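Local coordinates for succinylglutamate desuccinylase/aspartoacylase (Shewanella frigidimarina, PDB 3LWU), which binds zinc and is probably a metal-dependent hydrolase of the succinylglutamate desuccinylase and aspartoacylase family, at residues Asp209-Phe214 / Ile281-His287; Lys199-Glu205 / Ile216-Ile222; Tyr206-Ala210 / Val254-Phe259. All blocks are in the same frame, centred on the assembly; numbering follows the deposited sequence. Where two conformers were deposited one is given.

The three contacts illustrate how a single connection between strands can be fixed on several sides. Contact 2 pairs strands 196-204 and 218-222 through regular backbone hydrogen bonds, and contacts 1 and 3 hold down the loop that joins those strands. Contact 1 sets residues 209-214 on helix 271-287 by aromatic stacking, with no direct hydrogen bond across it. Contact 3 ties residues 206-210 to the start of strand 257-263 through two side-chain bonds. All three are mainly buried, although His-287 and Asp-209 in contact 1 and Glu-205 in contact 2 reach the surface. Contacts 1 and 3 share Ala-210, and the ring of Phe-259 meets those of Phe-214 and Tyr-284.

Contact 1 (Asp209-Phe214 / Ile281-His287); sequences DAARFF and ILAYLSH
Tyr-284 OH is held by Arg-288 NH1 and, weakly, by Ser-257 OG, while the rest of its ring packs against the loop residues Ala-210, Phe-213 and Phe-214. Ala-210 CB comes within 3.5 Å of Tyr-284 CE1. Phe-214 lies roughly parallel to the tyrosine ring but slid so far along it that the two hardly overlap; instead, Tyr-284 CB stands over the Phe-214 face, 4.2 Å from the ring centroid. Both rings also meet Phe-259 edge-to-face. In this zinc-carboxypeptidase-like domain, the contact fastens the loop between strands 196-204 and 218-222 to the last two turns of helix 271-287. The outer end of the contact is an offset stack of Phe-213 on His-287, with the planes 19° apart and Phe-213 CZ 3.3 Å from His-287 ND1. The imidazole is laid along the phenyl face because His-287 CG stands anti to its own backbone N (chi1 168°). On the side away from His-287, Phe-213 CE2 lies over the centre of the Arg-212 guanidinium, whose plane is well tilted from the ring. A leucine at Phe-213 has no flat face to offer, and the imidazole of His-287, left without its stack, would probably turn more freely. Next to this stack, the carbonyl oxygen Phe-213 O abuts Ala-283 CB at 3.3 Å.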
loop_
_atom_site.group_PDB
_atom_site.type_symbol
_atom_site.label_atom_id
_atom_site.label_comp_id
_atom_site.label_asym_id
_atom_site.label_seq_id
_atom_site.Cartn_x
_atom_site.Cartn_y
_atom_site.Cartn_z
ATOM N N ASP A 209 17.444 33.017 18.620
ATOM C CA ASP A 209 16.852 34.369 18.633
ATOM C C ASP A 209 15.629 34.490 17.727
ATOM O O ASP A 209 14.642 35.187 18.024
ATOM C CB ASP A 209 17.913 35.376 18.146
ATOM C CG ASP A 209 17.386 36.795 18.034
ATOM O OD1 ASP A 209 17.337 37.468 19.086
ATOM O OD2 ASP A 209 17.039 37.243 16.912
ATOM N N ALA A 210 15.716 33.856 16.572
ATOM C CA ALA A 210 14.624 33.931 15.619
ATOM C C ALA A 210 13.326 33.256 16.110
ATOM O O ALA A 210 12.234 33.599 15.629
ATOM C CB ALA A 210 15.054 33.327 14.294
ATOM N N ALA A 211 13.431 32.283 17.020
ATOM C CA ALA A 211 12.269 31.496 17.417
ATOM C C ALA A 211 11.156 32.361 18.002
ATOM O O ALA A 211 9.985 32.062 17.798
ATOM C CB ALA A 211 12.643 30.360 18.394
ATOM N N ARG A 212 11.497 33.454 18.665
ATOM C CA ARG A 212 10.462 34.275 19.300
ATOM C C ARG A 212 9.534 35.061 18.328
ATOM O O ARG A 212 8.528 35.678 18.764
ATOM C CB ARG A 212 11.086 35.214 20.370
ATOM C CG ARG A 212 12.027 36.261 19.857
ATOM C CD ARG A 212 12.450 37.247 20.950
ATOM N NE ARG A 212 13.073 38.434 20.351
ATOM C CZ ARG A 212 14.308 38.458 19.842
ATOM N NH1 ARG A 212 15.073 37.368 19.889
ATOM N NH2 ARG A 212 14.796 39.571 19.285
ATOM N N PHE A 213 9.852 35.044 17.030
ATOM C CA PHE A 213 9.067 35.798 16.049
ATOM C C PHE A 213 7.951 34.980 15.441
ATOM O O PHE A 213 6.909 35.529 15.074
ATOM C CB PHE A 213 9.976 36.373 14.973
ATOM C CG PHE A 213 10.902 37.439 15.493
ATOM C CD1 PHE A 213 10.463 38.744 15.617
ATOM C CD2 PHE A 213 12.177 37.116 15.925
ATOM C CE1 PHE A 213 11.278 39.727 16.128
ATOM C CE2 PHE A 213 13.011 38.095 16.430
ATOM C CZ PHE A 213 12.553 39.406 16.533
ATOM N N PHE A 214 8.162 33.670 15.349
ATOM C CA PHE A 214 7.144 32.790 14.856
ATOM C C PHE A 214 6.089 32.610 15.923
ATOM O O PHE A 214 6.324 32.956 17.088
ATOM C CB PHE A 214 7.744 31.454 14.428
ATOM C CG PHE A 214 8.749 31.575 13.325
ATOM C CD1 PHE A 214 8.343 31.752 12.031
ATOM C CD2 PHE A 214 10.112 31.535 13.592
ATOM C CE1 PHE A 214 9.273 31.865 10.990
ATOM C CE2 PHE A 214 11.040 31.652 12.557
ATOM C CZ PHE A 214 10.616 31.800 11.267
ATOM N N ILE A 281 5.066 34.090 10.592
ATOM C CA ILE A 281 6.053 34.171 9.536
ATOM C C ILE A 281 6.322 35.628 9.134
ATOM O O ILE A 281 7.464 36.015 8.982
ATOM C CB ILE A 281 5.687 33.314 8.277
ATOM C CG1 ILE A 281 5.734 31.813 8.624
ATOM C CG2 ILE A 281 6.650 33.642 7.118
ATOM C CD1 ILE A 281 5.223 30.833 7.471
ATOM N N LEU A 282 5.263 36.413 8.955
ATOM C CA LEU A 282 5.429 37.831 8.612
ATOM C C LEU A 282 6.141 38.617 9.698
ATOM O O LEU A 282 6.885 39.547 9.408
ATOM C CB LEU A 282 4.083 38.475 8.302
ATOM C CG LEU A 282 3.564 38.168 6.895
ATOM C CD1 LEU A 282 2.084 38.558 6.787
ATOM C CD2 LEU A 282 4.370 38.939 5.829
ATOM N N ALA A 283 5.906 38.248 10.948
ATOM C CA ALA A 283 6.629 38.858 12.049
ATOM C C ALA A 283 8.110 38.626 11.823
ATOM O O ALA A 283 8.888 39.563 11.912
ATOM C CB ALA A 283 6.175 38.300 13.398
ATOM N N TYR A 284 8.516 37.401 11.499
ATOM C CA TYR A 284 9.953 37.156 11.269
ATOM C C TYR A 284 10.520 37.890 10.037
ATOM O O TYR A 284 11.627 38.475 10.103
ATOM C CB TYR A 284 10.270 35.651 11.190
ATOM C CG TYR A 284 11.732 35.385 10.965
ATOM C CD1 TYR A 284 12.674 35.671 11.953
ATOM C CD2 TYR A 284 12.183 34.887 9.769
ATOM C CE1 TYR A 284 14.011 35.440 11.745
ATOM C CE2 TYR A 284 13.512 34.649 9.552
ATOM C CZ TYR A 284 14.430 34.923 10.530
ATOM O OH TYR A 284 15.775 34.707 10.290
ATOM N N LEU A 285 9.782 37.859 8.921
ATOM C CA LEU A 285 10.210 38.544 7.695
ATOM C C LEU A 285 10.300 40.042 7.943
ATOM O O LEU A 285 11.207 40.722 7.455
ATOM C CB LEU A 285 9.239 38.265 6.527
ATOM C CG LEU A 285 9.138 36.811 6.063
ATOM C CD1 LEU A 285 8.305 36.689 4.778
ATOM C CD2 LEU A 285 10.511 36.170 5.922
ATOM N N SER A 286 9.376 40.574 8.723
ATOM C CA SER A 286 9.469 41.981 9.114
ATOM C C SER A 286 10.772 42.245 9.841
ATOM O O SER A 286 11.553 43.104 9.448
ATOM C CB SER A 286 8.300 42.376 10.019
ATOM O OG SER A 286 8.386 43.747 10.378
ATOM N N HIS A 287 10.998 41.522 10.926
ATOM C CA HIS A 287 12.224 41.697 11.732
ATOM C C HIS A 287 13.496 41.617 10.880
ATOM O O HIS A 287 14.478 42.286 11.154
ATOM C CB HIS A 287 12.261 40.612 12.813
ATOM C CG HIS A 287 13.577 40.483 13.519
ATOM N ND1 HIS A 287 14.048 41.437 14.398
ATOM C CD2 HIS A 287 14.492 39.485 13.514
ATOM C CE1 HIS A 287 15.219 41.049 14.875
ATOM N NE2 HIS A 287 15.508 39.864 14.359
HETATM O O HOH W 1 16.880 36.991 14.336
#

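Contact 2 (Lys199-Glu205 / Ile216-Ile222); sequences KHLYCPE and IPYTLII
Leu-201 is bonded to strand 218-222 through both of its backbone polar atoms: its N donates to Tyr-218 O, and its O accepts from Leu-220 N at 2.7 Å. Cys-203 repeats the pattern, with N to Leu-220 O and O from Ile-222 N, before Glu-205 N closes the series on Ile-222 O at 2.9 Å. Here the parallel pairing of strands 196-204 and 218-222 is a worked case of shared demand, for the intervening residues turn their polar backbone atoms outward. His-200 and Tyr-202 bond to Glu-262 and Thr-260 of strand 257-263, and Thr-219 to Phe-303 and Cys-305 on the other side. The side-chain polar ends look elsewhere too. Lys-199 NZ forms salt bridges with Asp-277 and Asp-273, Tyr-218 OH is bonded to Gly-328 O, and His-200 ND1 to Cys-198 O. A water donates to Glu-205 OE1 and to Ile-221 O.

Between these polar groups the packing is apolar. Leu-220 CD1 sits over the face of the Tyr-202 ring, 4.0 Å from its centroid, and Ile-222 CG2 meets the ring edge at CD2 (3.7 Å). Ile-222 CG1 falls between its backbone N and carbonyl carbon (chi1 71°), which leaves CG2 to reach that edge. With one face of the tyrosine ring covered by Leu-220 and its edge by Ile-222, and with His-200 NE2, and weakly Tyr-202 OH, bonded to an unidentified molecule that probably came from the crystallisation liquor, this pairing appears to underlie part of a pocket near the zinc site.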
loop_
_atom_site.group_PDB
_atom_site.type_symbol
_atom_site.label_atom_id
_atom_site.label_comp_id
_atom_site.label_asym_id
_atom_site.label_seq_id
_atom_site.Cartn_x
_atom_site.Cartn_y
_atom_site.Cartn_z
ATOM N N LYS A 199 1.826 22.712 17.390
ATOM C CA LYS A 199 2.740 23.480 16.568
ATOM C C LYS A 199 4.093 23.449 17.221
ATOM O O LYS A 199 4.201 23.678 18.420
ATOM C CB LYS A 199 2.279 24.922 16.393
ATOM C CG LYS A 199 0.973 25.084 15.605
ATOM C CD LYS A 199 0.566 26.530 15.495
ATOM C CE LYS A 199 -0.858 26.669 15.007
ATOM N NZ LYS A 199 -1.168 28.067 14.656
ATOM N N HIS A 200 5.127 23.145 16.443
ATOM C CA HIS A 200 6.478 23.217 16.951
ATOM C C HIS A 200 7.473 23.622 15.861
ATOM O O HIS A 200 7.125 23.649 14.725
ATOM C CB HIS A 200 6.865 21.904 17.681
ATOM C CG HIS A 200 6.752 20.653 16.859
ATOM N ND1 HIS A 200 5.544 20.102 16.485
ATOM C CD2 HIS A 200 7.707 19.798 16.406
ATOM C CE1 HIS A 200 5.754 18.995 15.791
ATOM N NE2 HIS A 200 7.063 18.771 15.744
ATOM N N LEU A 201 8.700 23.949 16.217
ATOM C CA LEU A 201 9.680 24.466 15.274
ATOM C C LEU A 201 11.056 23.796 15.451
ATOM O O LEU A 201 11.455 23.496 16.541
ATOM C CB LEU A 201 9.831 25.968 15.543
ATOM C CG LEU A 201 10.947 26.820 14.940
ATOM C CD1 LEU A 201 10.723 26.901 13.450
ATOM C CD2 LEU A 201 10.939 28.195 15.544
ATOM N N TYR A 202 11.763 23.559 14.366
ATOM C CA TYR A 202 13.134 23.087 14.429
ATOM C C TYR A 202 14.004 24.287 14.109
ATOM O O TYR A 202 13.860 24.871 13.033
ATOM C CB TYR A 202 13.370 22.025 13.386
ATOM C CG TYR A 202 12.899 20.657 13.771
ATOM C CD1 TYR A 202 11.608 20.243 13.483
ATOM C CD2 TYR A 202 13.738 19.755 14.409
ATOM C CE1 TYR A 202 11.165 18.992 13.798
ATOM C CE2 TYR A 202 13.283 18.476 14.745
ATOM C CZ TYR A 202 11.985 18.123 14.441
ATOM O OH TYR A 202 11.500 16.873 14.739
ATOM N N CYS A 203 14.889 24.652 15.022
ATOM C CA CYS A 203 15.691 25.887 14.905
ATOM C C CYS A 203 17.135 25.609 15.235
ATOM O O CYS A 203 17.427 25.153 16.328
ATOM C CB CYS A 203 15.149 26.900 15.898
ATOM S SG CYS A 203 15.864 28.545 15.859
ATOM N N PRO A 204 18.063 25.884 14.314
ATOM C CA PRO A 204 19.448 25.712 14.748
ATOM C C PRO A 204 19.877 26.597 15.922
ATOM O O PRO A 204 19.363 27.708 16.130
ATOM C CB PRO A 204 20.259 26.060 13.499
ATOM C CG PRO A 204 19.326 26.795 12.606
ATOM C CD PRO A 204 17.978 26.263 12.892
ATOM N N GLU A 205 20.833 26.063 16.677
ATOM C CA GLU A 205 21.355 26.668 17.892
ATOM C C GLU A 205 21.740 28.124 17.652
ATOM O O GLU A 205 21.394 29.007 18.458
ATOM C CB GLU A 205 22.599 25.864 18.351
ATOM C CG GLU A 205 22.732 25.491 19.852
ATOM C CD GLU A 205 23.528 24.151 20.077
ATOM O OE1 GLU A 205 22.973 23.001 19.966
ATOM O OE2 GLU A 205 24.737 24.278 20.364
ATOM N N ILE A 216 4.855 30.025 17.468
ATOM C CA ILE A 216 5.059 28.604 17.692
ATOM C C ILE A 216 5.444 28.360 19.149
ATOM O O ILE A 216 6.493 28.824 19.606
ATOM C CB ILE A 216 6.090 28.021 16.706
ATOM C CG1 ILE A 216 5.519 28.075 15.280
ATOM C CG2 ILE A 216 6.383 26.538 17.046
ATOM C CD1 ILE A 216 6.425 27.579 14.197
ATOM N N PRO A 217 4.590 27.643 19.899
ATOM C CA PRO A 217 4.876 27.510 21.329
ATOM C C PRO A 217 6.128 26.695 21.665
ATOM O O PRO A 217 6.794 27.007 22.644
ATOM C CB PRO A 217 3.624 26.828 21.879
ATOM C CG PRO A 217 2.573 27.073 20.852
ATOM C CD PRO A 217 3.285 27.052 19.557
ATOM N N TYR A 218 6.464 25.689 20.870
ATOM C CA TYR A 218 7.566 24.812 21.201
ATOM C C TYR A 218 8.599 24.732 20.095
ATOM O O TYR A 218 8.283 24.385 18.961
ATOM C CB TYR A 218 7.056 23.398 21.583
ATOM C CG TYR A 218 6.124 23.426 22.746
ATOM C CD1 TYR A 218 6.616 23.549 24.030
ATOM C CD2 TYR A 218 4.738 23.390 22.573
ATOM C CE1 TYR A 218 5.773 23.621 25.116
ATOM C CE2 TYR A 218 3.875 23.499 23.687
ATOM C CZ TYR A 218 4.407 23.602 24.930
ATOM O OH TYR A 218 3.612 23.684 26.053
ATOM N N THR A 219 9.847 24.997 20.471
ATOM C CA THR A 219 11.002 24.963 19.586
ATOM C C THR A 219 12.037 23.903 20.018
ATOM O O THR A 219 12.432 23.833 21.181
ATOM C CB THR A 219 11.733 26.322 19.618
ATOM O OG1 THR A 219 10.836 27.342 19.185
ATOM C CG2 THR A 219 12.974 26.310 18.725
ATOM N N LEU A 220 12.482 23.111 19.051
ATOM C CA LEU A 220 13.586 22.184 19.217
ATOM C C LEU A 220 14.873 22.848 18.711
ATOM O O LEU A 220 14.942 23.291 17.566
ATOM C CB LEU A 220 13.323 20.909 18.417
ATOM C CG LEU A 220 12.136 20.141 18.984
ATOM C CD1 LEU A 220 11.429 19.314 17.927
ATOM C CD2 LEU A 220 12.577 19.306 20.148
ATOM N N ILE A 221 15.880 22.909 19.563
ATOM C CA ILE A 221 17.128 23.563 19.240
ATOM C C ILE A 221 18.041 22.507 18.711
ATOM O O ILE A 221 18.418 21.617 19.444
ATOM C CB ILE A 221 17.767 24.230 20.488
ATOM C CG1 ILE A 221 16.743 25.151 21.164
ATOM C CG2 ILE A 221 18.983 25.004 20.081
ATOM C CD1 ILE A 221 17.196 25.764 22.491
ATOM N N ILE A 222 18.391 22.590 17.435
ATOM C CA ILE A 222 19.177 21.551 16.790
ATOM C C ILE A 222 20.663 21.966 16.619
ATOM O O ILE A 222 20.976 23.143 16.480
ATOM C CB ILE A 222 18.526 21.096 15.467
ATOM C CG1 ILE A 222 18.624 22.155 14.374
ATOM C CG2 ILE A 222 17.032 20.756 15.700
ATOM C CD1 ILE A 222 17.950 21.741 13.056
HETATM O O HOH W 2 20.725 20.965 20.091
#

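Contact 3 (Tyr206-Ala210 / Val254-Phe259); sequences YDIDA and VPVSAF
Ser-257 OG donates to Asp-207 OD2 at 2.6 Å, reaching the syn lone pair on the side of the other carboxylate oxygen. A second bond runs from Tyr-206 OH to Val-256 O at 2.7 Å, its donor lying 37° out of the carbonyl plane. Together they tie the loop that leaves strand 196-204 to the beginning of strand 257-263, its antiparallel neighbour in the central sheet of this zinc-carboxypeptidase-like domain. Asp-207 OD1 accepts from a water at 2.8 Å, and OD2 takes a second donor besides the serine, a water that in turn accepts from Ala-258 N. These donors would be expected to stabilise the negative charge of the carboxylate in its partly buried setting.

Packing begins at the tyrosine ring. Val-254 CB stands over one face of Tyr-206, 3.9 Å from the ring centroid, and its two methyls spread across that face, CG1 toward CZ and CG2 toward CG. Because Tyr-206 CG is placed between the backbone N and the carbonyl carbon (chi1 73°), the ring extends across to the strand and its hydroxyl reaches the peptide carbonyl. Trp-239 of helix 230-247 adds an edge-to-face contact with the same ring. Deeper in, the far end of Phe-259 fits beside the loop: its CZ lies 3.6 Å from Asp-207 OD2 and 3.5 Å from the methyl carbon Ala-210 CB.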
loop_
_atom_site.group_PDB
_atom_site.type_symbol
_atom_site.label_atom_id
_atom_site.label_comp_id
_atom_site.label_asym_id
_atom_site.label_seq_id
_atom_site.Cartn_x
_atom_site.Cartn_y
_atom_site.Cartn_z
ATOM N N TYR A 206 22.448 28.375 16.547
ATOM C CA TYR A 206 22.947 29.720 16.270
ATOM C C TYR A 206 21.850 30.750 16.035
ATOM O O TYR A 206 22.128 31.933 16.058
ATOM C CB TYR A 206 23.949 29.751 15.091
ATOM C CG TYR A 206 23.329 29.571 13.715
ATOM C CD1 TYR A 206 22.794 30.664 12.998
ATOM C CD2 TYR A 206 23.284 28.300 13.105
ATOM C CE1 TYR A 206 22.206 30.463 11.693
ATOM C CE2 TYR A 206 22.743 28.099 11.825
ATOM C CZ TYR A 206 22.200 29.158 11.120
ATOM O OH TYR A 206 21.645 28.905 9.874
ATOM N N ASP A 207 20.618 30.315 15.826
ATOM C CA ASP A 207 19.535 31.207 15.413
ATOM C C ASP A 207 18.348 31.136 16.355
ATOM O O ASP A 207 17.233 31.441 15.981
ATOM C CB ASP A 207 19.093 30.841 14.001
ATOM C CG ASP A 207 18.823 32.065 13.131
ATOM O OD1 ASP A 207 18.761 33.234 13.644
ATOM O OD2 ASP A 207 18.693 31.857 11.906
ATOM N N ILE A 208 18.607 30.776 17.604
ATOM C CA ILE A 208 17.548 30.594 18.575
ATOM C C ILE A 208 16.756 31.889 18.766
ATOM O O ILE A 208 15.550 31.857 18.987
ATOM C CB ILE A 208 18.120 30.035 19.918
ATOM C CG1 ILE A 208 16.984 29.522 20.808
ATOM C CG2 ILE A 208 18.999 31.079 20.646
ATOM C CD1 ILE A 208 16.017 28.472 20.086
ATOM N N ASP A 209 17.444 33.017 18.620
ATOM C CA ASP A 209 16.852 34.369 18.633
ATOM C C ASP A 209 15.629 34.490 17.727
ATOM O O ASP A 209 14.642 35.187 18.024
ATOM C CB ASP A 209 17.913 35.376 18.146
ATOM C CG ASP A 209 17.386 36.795 18.034
ATOM O OD1 ASP A 209 17.337 37.468 19.086
ATOM O OD2 ASP A 209 17.039 37.243 16.912
ATOM N N ALA A 210 15.716 33.856 16.572
ATOM C CA ALA A 210 14.624 33.931 15.619
ATOM C C ALA A 210 13.326 33.256 16.110
ATOM O O ALA A 210 12.234 33.599 15.629
ATOM C CB ALA A 210 15.054 33.327 14.294
ATOM N N VAL A 254 26.358 33.702 10.977
ATOM C CA VAL A 254 26.026 32.782 9.908
ATOM C C VAL A 254 25.105 33.542 8.923
ATOM O O VAL A 254 24.087 34.086 9.331
ATOM C CB VAL A 254 25.391 31.494 10.439
ATOM C CG1 VAL A 254 25.161 30.507 9.290
ATOM C CG2 VAL A 254 26.287 30.865 11.531
ATOM N N PRO A 255 25.503 33.646 7.643
ATOM C CA PRO A 255 24.754 34.454 6.668
ATOM C C PRO A 255 23.385 33.890 6.256
ATOM O O PRO A 255 22.596 34.605 5.688
ATOM C CB PRO A 255 25.672 34.461 5.435
ATOM C CG PRO A 255 27.004 33.993 5.930
ATOM C CD PRO A 255 26.712 33.056 7.043
ATOM N N VAL A 256 23.114 32.619 6.513
ATOM C CA VAL A 256 21.841 32.036 6.118
ATOM C C VAL A 256 21.105 31.578 7.368
ATOM O O VAL A 256 21.731 31.206 8.372
ATOM C CB VAL A 256 22.063 30.908 5.074
ATOM C CG1 VAL A 256 20.842 30.078 4.870
ATOM C CG2 VAL A 256 22.507 31.533 3.726
ATOM N N SER A 257 19.784 31.688 7.308
ATOM C CA SER A 257 18.882 31.164 8.320
ATOM C C SER A 257 18.003 30.103 7.677
ATOM O O SER A 257 17.472 30.339 6.603
ATOM C CB SER A 257 17.992 32.299 8.868
ATOM O OG SER A 257 18.756 33.162 9.703
ATOM N N ALA A 258 17.821 28.956 8.338
ATOM C CA ALA A 258 16.866 27.920 7.869
ATOM C C ALA A 258 16.080 27.354 9.041
ATOM O O ALA A 258 16.637 27.146 10.127
ATOM C CB ALA A 258 17.582 26.828 7.129
ATOM N N PHE A 259 14.780 27.158 8.839
ATOM C CA PHE A 259 13.865 26.638 9.870
ATOM C C PHE A 259 12.903 25.637 9.259
ATOM O O PHE A 259 12.471 25.817 8.120
ATOM C CB PHE A 259 12.997 27.762 10.460
ATOM C CG PHE A 259 13.755 28.976 10.835
ATOM C CD1 PHE A 259 14.310 29.106 12.106
ATOM C CD2 PHE A 259 13.917 30.001 9.939
ATOM C CE1 PHE A 259 15.024 30.202 12.440
ATOM C CE2 PHE A 259 14.637 31.095 10.277
ATOM C CZ PHE A 259 15.184 31.210 11.527
HETATM O O HOH W 3 18.583 29.506 11.287
HETATM O O HOH W 4 17.367 35.169 12.154
#